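Local coordinates for protein mitomycin biosynthesis 6-O-methyltransferase (Streptomyces lavendulae, PDB 3GWZ) that catalyses methyl transfer from S-adenosyl-L-methionine to the 6-hydroxyl of 6-demethylmitomycins A and B, forming the quinone methoxy group of the anticancer agents mitomycin A and B, at residues V277-D282 with V305-I310; D285-L290 with E344-R349; V220-P225 with R248-R253. One frame throughout, in Å; residues are numbered along the deposited sequence.

Contact 1. Residues V277-D282 with V305-I310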
# COMPACT_ATOMS: atom_id res chain seq x y z
N VAL A 277 19.62 6.95 -23.31
CA VAL A 277 19.00 6.97 -24.62
C VAL A 277 19.96 6.40 -25.65
O VAL A 277 19.62 5.48 -26.39
CB VAL A 277 18.53 8.39 -25.02
CG1 VAL A 277 18.25 8.47 -26.54
CG2 VAL A 277 17.28 8.77 -24.23
N LEU A 278 21.19 6.93 -25.69
CA LEU A 278 22.11 6.55 -26.75
C LEU A 278 22.42 5.06 -26.72
O LEU A 278 22.68 4.47 -27.76
CB LEU A 278 23.39 7.38 -26.70
CG LEU A 278 23.16 8.87 -26.91
CD1 LEU A 278 24.48 9.63 -26.87
CD2 LEU A 278 22.42 9.11 -28.24
N HIS A 279 22.39 4.45 -25.55
CA HIS A 279 22.70 3.02 -25.48
C HIS A 279 21.60 2.13 -26.08
O HIS A 279 21.79 0.91 -26.24
CB HIS A 279 23.11 2.59 -24.07
CG HIS A 279 22.00 2.56 -23.07
ND1 HIS A 279 22.18 2.11 -21.78
CD2 HIS A 279 20.69 2.91 -23.17
CE1 HIS A 279 21.04 2.19 -21.12
NE2 HIS A 279 20.12 2.66 -21.94
N ASP A 280 20.47 2.73 -26.46
CA ASP A 280 19.42 2.01 -27.18
C ASP A 280 19.73 1.88 -28.67
O ASP A 280 19.07 1.10 -29.35
CB ASP A 280 18.08 2.73 -27.07
CG ASP A 280 17.58 2.80 -25.65
OD1 ASP A 280 18.01 1.98 -24.81
OD2 ASP A 280 16.75 3.68 -25.37
N TRP A 281 20.70 2.64 -29.16
CA TRP A 281 20.87 2.83 -30.61
C TRP A 281 22.23 2.37 -31.16
O TRP A 281 23.24 2.44 -30.46
CB TRP A 281 20.63 4.31 -30.97
CG TRP A 281 19.26 4.78 -30.53
CD1 TRP A 281 18.96 5.50 -29.40
CD2 TRP A 281 18.02 4.52 -31.18
NE1 TRP A 281 17.60 5.71 -29.32
CE2 TRP A 281 17.00 5.12 -30.41
CE3 TRP A 281 17.66 3.83 -32.35
CZ2 TRP A 281 15.66 5.05 -30.77
CZ3 TRP A 281 16.34 3.78 -32.71
CH2 TRP A 281 15.35 4.38 -31.92
N ASP A 282 22.25 1.92 -32.41
CA ASP A 282 23.52 1.55 -33.05
C ASP A 282 24.31 2.80 -33.42
O ASP A 282 23.83 3.93 -33.26
CB ASP A 282 23.33 0.60 -34.25
CG ASP A 282 22.60 1.25 -35.42
OD1 ASP A 282 22.57 2.49 -35.53
OD2 ASP A 282 22.04 0.50 -36.24
N VAL A 305 25.92 13.57 -21.82
CA VAL A 305 25.53 12.22 -22.11
C VAL A 305 25.62 11.44 -20.80
O VAL A 305 26.69 11.32 -20.21
CB VAL A 305 26.41 11.58 -23.19
CG1 VAL A 305 26.13 10.08 -23.27
CG2 VAL A 305 26.14 12.24 -24.54
N ILE A 306 24.49 10.96 -20.31
CA ILE A 306 24.45 10.28 -19.03
C ILE A 306 24.10 8.82 -19.26
O ILE A 306 22.97 8.49 -19.62
CB ILE A 306 23.43 10.95 -18.08
CG1 ILE A 306 23.79 12.44 -17.94
CG2 ILE A 306 23.41 10.26 -16.72
CD1 ILE A 306 22.72 13.28 -17.27
N ASP A 307 25.07 7.94 -19.12
CA ASP A 307 24.81 6.54 -19.46
C ASP A 307 25.74 5.59 -18.73
O ASP A 307 26.63 6.00 -17.98
CB ASP A 307 24.87 6.33 -20.98
CG ASP A 307 23.64 5.60 -21.52
OD1 ASP A 307 23.14 4.68 -20.82
OD2 ASP A 307 23.16 5.93 -22.63
N ASN A 308 25.50 4.30 -18.94
CA ASN A 308 26.34 3.26 -18.37
C ASN A 308 27.61 3.20 -19.21
O ASN A 308 27.54 3.03 -20.42
CB ASN A 308 25.59 1.93 -18.38
CG ASN A 308 24.23 2.01 -17.69
OD1 ASN A 308 24.10 2.61 -16.63
ND2 ASN A 308 23.21 1.41 -18.31
N LEU A 309 28.77 3.36 -18.58
CA LEU A 309 30.02 3.27 -19.32
C LEU A 309 30.75 1.97 -19.02
O LEU A 309 30.89 1.58 -17.86
CB LEU A 309 30.93 4.46 -19.05
CG LEU A 309 30.85 5.58 -20.10
CD1 LEU A 309 29.43 6.06 -20.25
CD2 LEU A 309 31.77 6.73 -19.75
N ILE A 310 31.22 1.31 -20.07
CA ILE A 310 32.02 0.10 -19.95
C ILE A 310 33.47 0.46 -19.71
O ILE A 310 34.09 1.15 -20.53
CB ILE A 310 31.97 -0.72 -21.25
CG1 ILE A 310 30.53 -1.16 -21.54
CG2 ILE A 310 32.94 -1.91 -21.18
CD1 ILE A 310 29.96 -2.07 -20.47
O HOH W 1 22.23 8.46 -23.27
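H279, the presumed proton acceptor of the methyl transfer, sits over the carboxylate of D307 at the carboxyl end of strand 302-308, in the Rossmann-like class I methyltransferase fold, where the loop after strand 271-275 turns across its neighbour. A short 3-10 turn, closed by D280 N to V277 O, carries the histidine. With chi1 at 72°, CG of H279 lies between its own backbone N and carbonyl carbon, which sets one face of the imidazole against the D307 carboxylate. The carboxylate approaches that face near the rim, its plane 52° from that of the ring. D307 OD1 comes within 2.9 Å of H279 ND1, but the angle is too poor for a hydrogen bond; ND1 is bonded to E333 OE1, which can fix the ring's rotation, while D307 OD1 is held by H276 ND1 and by N308 N. D307 OD2 takes a weak bond from H279 N (3.4 Å) and accepts a hydrogen bond from water 1 (2.8 Å), which in turn accepts from V277 N. A short acidic side chain therefore suits position 307: it serves the backbone of the turn and lies against the face of the H279 ring. N308, a substrate-binding residue, comes to the edge of the same ring, its amide plane turned 53° from the imidazole; ND2 is bonded to E333 OE2, so one glutamate holds both side chains. S-adenosyl-L-homocysteine touches V277, D280 and W281 of this loop. Beside the polar cluster, branched aliphatic side chains meet, L278 and V305 crossing at about a right angle, with L278 CD1 against V305 CG2 at 3.9 Å and V305 CG1 at 4.0 Å.

Contact 2. Residues D285-L290 with E344-R349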
# COMPACT_ATOMS: atom_id res chain seq x y z
N ASP A 285 22.71 5.43 -35.81
CA ASP A 285 21.61 6.18 -35.22
C ASP A 285 22.10 7.12 -34.12
O ASP A 285 21.53 8.18 -33.94
CB ASP A 285 20.51 5.25 -34.71
CG ASP A 285 19.70 4.64 -35.83
OD1 ASP A 285 19.60 5.28 -36.90
OD2 ASP A 285 19.17 3.53 -35.65
N VAL A 286 23.16 6.74 -33.41
CA VAL A 286 23.71 7.65 -32.41
C VAL A 286 24.29 8.89 -33.08
O VAL A 286 24.12 10.02 -32.60
CB VAL A 286 24.80 6.99 -31.54
CG1 VAL A 286 25.59 8.07 -30.79
CG2 VAL A 286 24.18 5.99 -30.57
N VAL A 287 24.98 8.69 -34.19
CA VAL A 287 25.54 9.83 -34.91
C VAL A 287 24.44 10.75 -35.42
O VAL A 287 24.57 11.98 -35.36
CB VAL A 287 26.49 9.38 -36.05
CG1 VAL A 287 26.78 10.54 -37.01
CG2 VAL A 287 27.78 8.83 -35.47
N ARG A 288 23.34 10.17 -35.89
CA ARG A 288 22.19 10.97 -36.33
C ARG A 288 21.71 11.87 -35.19
O ARG A 288 21.48 13.06 -35.38
CB ARG A 288 21.04 10.09 -36.81
CG ARG A 288 21.31 9.33 -38.11
CD ARG A 288 20.20 8.31 -38.39
NE ARG A 288 18.95 8.97 -38.73
CZ ARG A 288 17.74 8.41 -38.62
NH1 ARG A 288 17.61 7.17 -38.16
NH2 ARG A 288 16.67 9.11 -38.96
N ILE A 289 21.55 11.28 -34.01
CA ILE A 289 21.07 12.05 -32.86
C ILE A 289 22.07 13.14 -32.48
O ILE A 289 21.70 14.30 -32.31
CB ILE A 289 20.79 11.13 -31.63
CG1 ILE A 289 19.65 10.17 -31.94
CG2 ILE A 289 20.43 11.96 -30.41
CD1 ILE A 289 19.61 8.94 -31.02
N LEU A 290 23.34 12.76 -32.39
CA LEU A 290 24.38 13.67 -31.92
C LEU A 290 24.54 14.86 -32.87
O LEU A 290 24.76 16.00 -32.44
CB LEU A 290 25.72 12.93 -31.80
CG LEU A 290 25.79 11.92 -30.66
CD1 LEU A 290 27.14 11.19 -30.68
CD2 LEU A 290 25.56 12.62 -29.32
N GLU A 344 33.14 12.56 -32.17
CA GLU A 344 33.99 13.18 -33.18
C GLU A 344 33.29 13.25 -34.53
O GLU A 344 33.33 14.29 -35.20
CB GLU A 344 35.32 12.44 -33.31
CG GLU A 344 36.35 13.19 -34.16
CD GLU A 344 36.10 13.04 -35.66
OE1 GLU A 344 35.65 11.96 -36.09
OE2 GLU A 344 36.37 14.01 -36.40
N LYS A 345 32.66 12.16 -34.94
CA LYS A 345 31.95 12.14 -36.22
C LYS A 345 30.76 13.08 -36.21
O LYS A 345 30.12 13.28 -37.24
CB LYS A 345 31.45 10.73 -36.55
CG LYS A 345 32.54 9.72 -36.83
CD LYS A 345 31.93 8.37 -37.16
CE LYS A 345 33.00 7.28 -37.18
NZ LYS A 345 34.06 7.61 -38.17
N SER A 346 30.45 13.63 -35.04
CA SER A 346 29.26 14.46 -34.90
C SER A 346 29.61 15.92 -34.63
O SER A 346 28.72 16.74 -34.40
CB SER A 346 28.37 13.93 -33.77
OG SER A 346 27.99 12.58 -34.01
N GLY A 347 30.90 16.24 -34.65
CA GLY A 347 31.35 17.60 -34.41
C GLY A 347 31.37 18.00 -32.94
O GLY A 347 31.28 19.18 -32.60
N LEU A 348 31.49 17.00 -32.06
CA LEU A 348 31.49 17.22 -30.62
C LEU A 348 32.74 16.65 -29.99
O LEU A 348 33.42 15.83 -30.58
CB LEU A 348 30.26 16.56 -29.99
CG LEU A 348 28.89 17.08 -30.43
CD1 LEU A 348 27.78 16.18 -29.88
CD2 LEU A 348 28.69 18.54 -30.01
N ARG A 349 33.04 17.07 -28.77
CA ARG A 349 34.18 16.51 -28.08
C ARG A 349 33.98 16.47 -26.57
O ARG A 349 33.27 17.31 -26.00
CB ARG A 349 35.46 17.26 -28.44
CG ARG A 349 35.56 18.65 -27.86
CD ARG A 349 36.86 19.31 -28.31
NE ARG A 349 38.03 18.59 -27.84
CZ ARG A 349 39.18 18.50 -28.50
NH1 ARG A 349 39.31 19.08 -29.69
NH2 ARG A 349 40.20 17.82 -27.99
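L290, on helix 283-296, and S346, in the turn that follows helix 336-344, bring their CA atoms to 5.8 Å, the nearest backbone approach of the two segments. The turn is a type I beta turn from E344 to G347, closed by G347 N to E344 O. G347 leaves helical geometry with a phi of 79°, easily adopted without a side chain, and completes a Schellman motif from which the chain enters strand 348-355. S346 packs its small side chain on the helix: S346 OG lies 3.2 Å from L290 CB, and the two CB atoms, L290 and S346, are only 3.5 Å apart, a tight fit for which a compact residue is well chosen. With chi1 at -58°, OG is anti to the carbonyl carbon, and it is bonded back to L342 O, which satisfies the buried hydroxyl. The contact thus lays a helix of the Rossmann-like methyltransferase domain against the entry to the edge strand of its central sheet. V287, one turn before L290, brings CG1 to 3.8 Å from S346 OG and meets the aliphatic root of K345, whose long chain leads its ammonium group away. L348 CD1 touches L290 O (4.0 Å) and L290 CD2 (4.2 Å).

Contact 3. Residues V220-P225 with R248-R253. With CA (calcium ion), chain E.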
# COMPACT_ATOMS: atom_id res chain seq x y z
N VAL A 220 16.55 18.22 -11.37
CA VAL A 220 17.42 19.33 -11.72
C VAL A 220 16.72 20.68 -11.53
O VAL A 220 17.32 21.62 -11.01
CB VAL A 220 17.99 19.18 -13.16
CG1 VAL A 220 18.81 20.41 -13.55
CG2 VAL A 220 18.85 17.94 -13.26
N LEU A 221 15.46 20.78 -11.94
CA LEU A 221 14.71 22.01 -11.75
C LEU A 221 14.53 22.32 -10.26
O LEU A 221 14.74 23.45 -9.83
CB LEU A 221 13.35 21.96 -12.45
CG LEU A 221 13.38 21.88 -13.98
CD1 LEU A 221 11.99 21.67 -14.52
CD2 LEU A 221 14.02 23.14 -14.59
N ASP A 222 14.17 21.31 -9.48
CA ASP A 222 14.02 21.51 -8.04
C ASP A 222 15.31 22.05 -7.44
O ASP A 222 15.29 22.95 -6.59
CB ASP A 222 13.62 20.21 -7.34
CG ASP A 222 12.15 19.87 -7.52
OD1 ASP A 222 11.36 20.78 -7.86
OD2 ASP A 222 11.78 18.70 -7.32
N ALA A 223 16.44 21.51 -7.89
CA ALA A 223 17.73 21.82 -7.29
C ALA A 223 18.30 23.15 -7.74
O ALA A 223 19.16 23.73 -7.07
CB ALA A 223 18.73 20.71 -7.58
N PHE A 224 17.83 23.64 -8.89
CA PHE A 224 18.35 24.87 -9.47
C PHE A 224 17.20 25.79 -9.87
O PHE A 224 16.80 25.82 -11.03
CB PHE A 224 19.26 24.57 -10.66
CG PHE A 224 20.52 23.86 -10.28
CD1 PHE A 224 21.66 24.57 -9.93
CD2 PHE A 224 20.55 22.47 -10.22
CE1 PHE A 224 22.81 23.92 -9.55
CE2 PHE A 224 21.71 21.80 -9.84
CZ PHE A 224 22.84 22.53 -9.50
N PRO A 225 16.68 26.55 -8.90
CA PRO A 225 15.47 27.37 -9.00
C PRO A 225 15.43 28.37 -10.17
O PRO A 225 14.34 28.71 -10.61
CB PRO A 225 15.43 28.12 -7.66
CG PRO A 225 16.20 27.26 -6.72
CD PRO A 225 17.28 26.62 -7.55
N ARG A 248 4.07 17.85 -9.58
CA ARG A 248 5.17 18.27 -8.71
C ARG A 248 5.36 19.79 -8.73
O ARG A 248 6.34 20.31 -8.22
CB ARG A 248 6.46 17.51 -9.05
CG ARG A 248 6.48 16.10 -8.41
CD ARG A 248 7.63 15.25 -8.89
NE ARG A 248 8.93 15.78 -8.50
CZ ARG A 248 10.09 15.16 -8.72
NH1 ARG A 248 10.09 13.98 -9.33
NH2 ARG A 248 11.24 15.72 -8.34
N GLY A 249 4.39 20.49 -9.32
CA GLY A 249 4.39 21.95 -9.30
C GLY A 249 5.41 22.58 -10.23
O GLY A 249 5.91 23.69 -9.96
N LEU A 250 5.74 21.90 -11.32
CA LEU A 250 6.81 22.38 -12.19
C LEU A 250 6.35 22.72 -13.61
O LEU A 250 7.17 23.01 -14.48
CB LEU A 250 7.96 21.37 -12.23
CG LEU A 250 8.82 21.27 -10.97
CD1 LEU A 250 9.68 20.01 -11.02
CD2 LEU A 250 9.69 22.51 -10.83
N ALA A 251 5.04 22.69 -13.84
CA ALA A 251 4.49 22.95 -15.18
C ALA A 251 4.84 24.33 -15.72
O ALA A 251 4.98 24.51 -16.92
CB ALA A 251 2.98 22.73 -15.19
N ASP A 252 4.97 25.32 -14.85
CA ASP A 252 5.32 26.66 -15.34
C ASP A 252 6.83 26.83 -15.55
O ASP A 252 7.28 27.90 -15.96
CB ASP A 252 4.75 27.76 -14.44
CG ASP A 252 5.32 27.72 -13.03
OD1 ASP A 252 6.08 26.78 -12.71
OD2 ASP A 252 4.98 28.63 -12.24
N ARG A 253 7.61 25.79 -15.27
CA ARG A 253 9.06 25.87 -15.46
C ARG A 253 9.58 24.88 -16.50
O ARG A 253 10.76 24.90 -16.84
CB ARG A 253 9.79 25.66 -14.13
CG ARG A 253 9.67 26.84 -13.16
CD ARG A 253 10.44 26.56 -11.88
NE ARG A 253 11.87 26.43 -12.12
CZ ARG A 253 12.70 25.78 -11.31
NH1 ARG A 253 12.22 25.19 -10.22
NH2 ARG A 253 13.99 25.71 -11.60
CA CA E . 6.81 28.03 -10.13
O HOH W 2 8.89 21.52 -7.31
O HOH W 3 9.42 17.79 -6.65
O HOH W 4 7.83 25.69 -10.55
O HOH W 5 8.29 29.69 -11.44
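R253 brings both terminal guanidinium nitrogens to a single carbonyl oxygen, that of L221 in the last turn of helix 215-223. R253 NH2 meets L221 O at 3.0 Å and R253 NH1 meets it at 3.1 Å, both bonds well bent, with NH1 lying above the carbonyl plane; F224 N also donates to this oxygen. The chain of R253 bends at chi3 (64°), turning its flat end across the helix terminus. F224 O takes a further, weak bond from NH2 near the guanidinium plane, P225 O lies over one face, and L221 CB lies over the opposite one. NH2 is also bonded to L227 O. Arginine suits this place because its flat cation with several N-H groups can gather the carbonyls at a helix end, whose partial negative charge it would be expected to offset. In the Rossmann-like methyltransferase domain this ties the end of one helix to the loop between helix 235-247 and the edge strand 254-258, a loop in which G249, at positive phi, is the C-prime residue of the Schellman motif ending that helix. D222 and R248 make a salt bridge: R248 NH2 meets D222 OD2 at 3.2 Å, nearly along the C-O axis, and water 3 joins that oxygen to R248 NE. L250 packs its methyls, CD2 4.0 Å from L221 CB and CD1 3.7 Å from D222 OD1. In the same loop D252 OD2 binds a calcium ion at a long 2.9 Å, together with waters 4 and 5 and D107 of a neighbouring subunit.

Overall arrangement
Contacts 1 and 2 adjoin, their centres 13 Å apart: helix 283-296 begins just after the loop of contact 1, and its V286 and I289 pack against L278 and W281, as with V286 CG2 3.5 Å from L278 O. Their segments alternate along the chain, and both contacts reach the same sheet. Contact 1 holds H279, the probable proton acceptor, and the substrate-binding N308; the L290 side chain of contact 2 lies about 12 Å from that of H279 and about 14 Å from the bound S-adenosyl-L-homocysteine. Contact 3 closes earlier in the chain, with its centre 26 Å from that of contact 1 and 30 Å from that of contact 2; its R248 side chain stays about 11 Å from the cofactor product.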